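Local coordinates for protein putative adenosine kinase (Schistosoma mansoni, PDB 3VAS) that binds adenosine and probably phosphorylates it to AMP, as an adenosine kinase of the ribokinase (pfkB) family, at residues Q180-A185 with L197-H202. Residues are numbered along the deposited sequence; the frame is centred on the assembly and turned at random.
Sequences QVYYIA and LKIAKH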
ATOM      1  N   GLN A 180       6.072  -3.113  16.947  1.00 34.71           N
ATOM      2  CA  GLN A 180       7.307  -3.826  16.631  1.00 30.96           C
ATOM      3  C   GLN A 180       7.434  -3.955  15.125  1.00 26.86           C
ATOM      4  O   GLN A 180       8.501  -4.286  14.602  1.00 26.96           O
ATOM      5  CB  GLN A 180       7.320  -5.208  17.287  1.00 30.42           C
ATOM      6  CG  GLN A 180       7.282  -5.162  18.807  1.00 33.12           C
ATOM      7  CD  GLN A 180       8.458  -4.404  19.390  1.00 38.94           C
ATOM      8  OE1 GLN A 180       8.295  -3.565  20.279  1.00 42.94           O
ATOM      9  NE2 GLN A 180       9.656  -4.695  18.892  1.00 39.88           N
ATOM     10  N   VAL A 181       6.325  -3.684  14.440  1.00 24.47           N
ATOM     11  CA  VAL A 181       6.240  -3.817  12.988  1.00 27.19           C
ATOM     12  C   VAL A 181       5.569  -2.592  12.375  1.00 25.42           C
ATOM     13  O   VAL A 181       4.527  -2.145  12.854  1.00 27.37           O
ATOM     14  CB  VAL A 181       5.428  -5.070  12.592  1.00 27.03           C
ATOM     15  CG1 VAL A 181       5.268  -5.153  11.077  1.00 21.56           C
ATOM     16  CG2 VAL A 181       6.088  -6.332  13.142  1.00 24.11           C
ATOM     17  N   TYR A 182       6.169  -2.049  11.319  1.00 24.68           N
ATOM     18  CA  TYR A 182       5.573  -0.925  10.603  1.00 23.77           C
ATOM     19  C   TYR A 182       5.317  -1.260   9.140  1.00 22.96           C
ATOM     20  O   TYR A 182       6.098  -1.971   8.504  1.00 23.28           O
ATOM     21  CB  TYR A 182       6.460   0.318  10.700  1.00 22.79           C
ATOM     22  CG  TYR A 182       6.865   0.662  12.112  1.00 22.14           C
ATOM     23  CD1 TYR A 182       6.008   1.366  12.948  1.00 22.64           C
ATOM     24  CD2 TYR A 182       8.097   0.277  12.612  1.00 22.50           C
ATOM     25  CE1 TYR A 182       6.373   1.680  14.242  1.00 24.46           C
ATOM     26  CE2 TYR A 182       8.469   0.582  13.907  1.00 25.11           C
ATOM     27  CZ  TYR A 182       7.604   1.284  14.717  1.00 25.93           C
ATOM     28  OH  TYR A 182       7.973   1.592  16.007  1.00 29.94           O
ATOM     29  N   TYR A 183       4.202  -0.761   8.620  1.00 20.37           N
ATOM     30  CA  TYR A 183       3.944  -0.808   7.193  1.00 21.01           C
ATOM     31  C   TYR A 183       3.582   0.586   6.699  1.00 20.61           C
ATOM     32  O   TYR A 183       2.573   1.152   7.120  1.00 19.59           O
ATOM     33  CB  TYR A 183       2.811  -1.783   6.853  1.00 17.27           C
ATOM     34  CG  TYR A 183       2.567  -1.887   5.361  1.00 19.17           C
ATOM     35  CD1 TYR A 183       3.341  -2.730   4.564  1.00 20.18           C
ATOM     36  CD2 TYR A 183       1.582  -1.125   4.740  1.00 19.39           C
ATOM     37  CE1 TYR A 183       3.132  -2.820   3.194  1.00 19.73           C
ATOM     38  CE2 TYR A 183       1.368  -1.202   3.372  1.00 18.63           C
ATOM     39  CZ  TYR A 183       2.142  -2.053   2.604  1.00 18.75           C
ATOM     40  OH  TYR A 183       1.919  -2.137   1.248  1.00 19.95           O
ATOM     41  N   ILE A 184       4.413   1.144   5.823  1.00 18.07           N
ATOM     42  CA  ILE A 184       4.087   2.403   5.164  1.00 18.47           C
ATOM     43  C   ILE A 184       4.324   2.299   3.657  1.00 18.84           C
ATOM     44  O   ILE A 184       5.417   1.940   3.210  1.00 18.39           O
ATOM     45  CB  ILE A 184       4.909   3.587   5.713  1.00 22.08           C
ATOM     46  CG1 ILE A 184       4.889   3.618   7.244  1.00 20.96           C
ATOM     47  CG2 ILE A 184       4.378   4.905   5.155  1.00 22.91           C
ATOM     48  CD1 ILE A 184       5.746   4.725   7.832  1.00 20.43           C
ATOM     49  N   ALA A 185       3.290   2.602   2.879  1.00 19.09           N
ATOM     50  CA  ALA A 185       3.397   2.598   1.423  1.00 20.91           C
ATOM     51  C   ALA A 185       4.169   3.816   0.922  1.00 20.16           C
ATOM     52  O   ALA A 185       4.202   4.860   1.581  1.00 18.23           O
ATOM     53  CB  ALA A 185       2.012   2.553   0.783  1.00 20.60           C
ATOM     54  N   LEU A 197       9.682   9.312   7.586  1.00 29.52           N
ATOM     55  CA  LEU A 197      11.127   9.266   7.801  1.00 30.25           C
ATOM     56  C   LEU A 197      11.447   9.146   9.289  1.00 31.16           C
ATOM     57  O   LEU A 197      12.326   8.379   9.686  1.00 31.15           O
ATOM     58  CB  LEU A 197      11.808  10.511   7.218  1.00 28.02           C
ATOM     59  CG  LEU A 197      13.338  10.507   7.277  1.00 26.87           C
ATOM     60  CD1 LEU A 197      13.900   9.249   6.626  1.00 24.02           C
ATOM     61  CD2 LEU A 197      13.919  11.748   6.618  1.00 27.69           C
ATOM     62  N   LYS A 198      10.730   9.910  10.107  1.00 30.46           N
ATOM     63  CA  LYS A 198      10.920   9.860  11.549  1.00 31.59           C
ATOM     64  C   LYS A 198      10.621   8.462  12.089  1.00 30.65           C
ATOM     65  O   LYS A 198      11.387   7.927  12.887  1.00 30.15           O
ATOM     66  CB  LYS A 198      10.041  10.891  12.259  1.00 33.99           C
ATOM     67  CG  LYS A 198      10.552  11.244  13.648  1.00 39.16           C
ATOM     68  CD  LYS A 198       9.436  11.649  14.601  1.00 44.01           C
ATOM     69  CE  LYS A 198       9.980  11.793  16.025  1.00 49.31           C
ATOM     70  NZ  LYS A 198       8.909  11.854  17.057  1.00 50.71           N
ATOM     71  N   ILE A 199       9.512   7.874  11.650  1.00 23.40           N
ATOM     72  CA  ILE A 199       9.144   6.532  12.095  1.00 25.18           C
ATOM     73  C   ILE A 199      10.161   5.495  11.618  1.00 24.62           C
ATOM     74  O   ILE A 199      10.522   4.588  12.361  1.00 25.54           O
ATOM     75  CB  ILE A 199       7.724   6.144  11.634  1.00 25.06           C
ATOM     76  CG1 ILE A 199       6.687   6.997  12.364  1.00 28.65           C
ATOM     77  CG2 ILE A 199       7.456   4.664  11.894  1.00 23.24           C
ATOM     78  CD1 ILE A 199       5.263   6.763  11.906  1.00 28.43           C
ATOM     79  N   ALA A 200      10.634   5.647  10.383  1.00 23.88           N
ATOM     80  CA  ALA A 200      11.635   4.741   9.828  1.00 26.43           C
ATOM     81  C   ALA A 200      12.933   4.746  10.641  1.00 29.69           C
ATOM     82  O   ALA A 200      13.516   3.694  10.902  1.00 29.72           O
ATOM     83  CB  ALA A 200      11.914   5.080   8.368  1.00 23.50           C
ATOM     84  N   LYS A 201      13.383   5.933  11.037  1.00 31.81           N
ATOM     85  CA  LYS A 201      14.574   6.053  11.872  1.00 34.19           C
ATOM     86  C   LYS A 201      14.362   5.424  13.248  1.00 31.96           C
ATOM     87  O   LYS A 201      15.265   4.782  13.785  1.00 31.72           O
ATOM     88  CB  LYS A 201      14.997   7.516  12.019  1.00 34.70           C
ATOM     89  CG  LYS A 201      15.481   8.139  10.728  1.00 36.20           C
ATOM     90  CD  LYS A 201      15.794   9.608  10.899  1.00 37.97           C
ATOM     91  CE  LYS A 201      16.267  10.209   9.589  1.00 39.31           C
ATOM     92  NZ  LYS A 201      16.378  11.688   9.681  1.00 44.21           N
ATOM     93  N   HIS A 202      13.173   5.617  13.812  1.00 28.82           N
ATOM     94  CA  HIS A 202      12.832   5.003  15.093  1.00 29.52           C
ATOM     95  C   HIS A 202      12.906   3.480  14.999  1.00 28.71           C
ATOM     96  O   HIS A 202      13.438   2.822  15.893  1.00 31.28           O
ATOM     97  CB  HIS A 202      11.439   5.437  15.553  1.00 28.84           C
ATOM     98  CG  HIS A 202      10.916   4.649  16.714  1.00 29.93           C
ATOM     99  ND1 HIS A 202      11.172   4.991  18.025  1.00 32.98           N
ATOM    100  CD2 HIS A 202      10.157   3.528  16.760  1.00 30.27           C
ATOM    101  CE1 HIS A 202      10.592   4.116  18.828  1.00 34.84           C
ATOM    102  NE2 HIS A 202       9.969   3.219  18.085  1.00 34.18           N
TER
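One face of the Tyr-182 ring carries the CG2 methyl of Ile-199. This is a CH-pi contact: CG2 lies 4.0 Å from the centroid of the Tyr-182 ring and 20° off its normal. The methyl is displaced toward the rim, and its closest ring atom is Tyr-182 CD1 at 3.8 Å. CG2 reaches the ring because it is the branch of Ile-199 anti to the backbone N. At the edge of the His-202 imidazole, near its plane, sits Tyr-182 OH, 3.0 Å from His-202 CD2. Ile-184 adds a looser touch, with its CD1 4.4 Å from Ile-199 CG2.

Strand 181-185, helix 189-205 and parallel strand 209-213 form a beta-alpha-beta unit in the alpha/beta core of the ribokinase (pfkB) fold. The axes of strand 181-185 and helix segment 197-202 approach to 10.1 Å, with their directions 151° apart.

The contact is mainly apolar, and its polar ends find partners outside the two segments. Tyr-182 OH hydrogen-bonds to Val-176 O and Lys-208 NZ, and His-202 NE2 also bonds to Lys-208 NZ. The shared lysine links the two ends. Its bond to NE2 probably helps fix the turn of the imidazole, whereas the bonds to OH only place the end of the phenol.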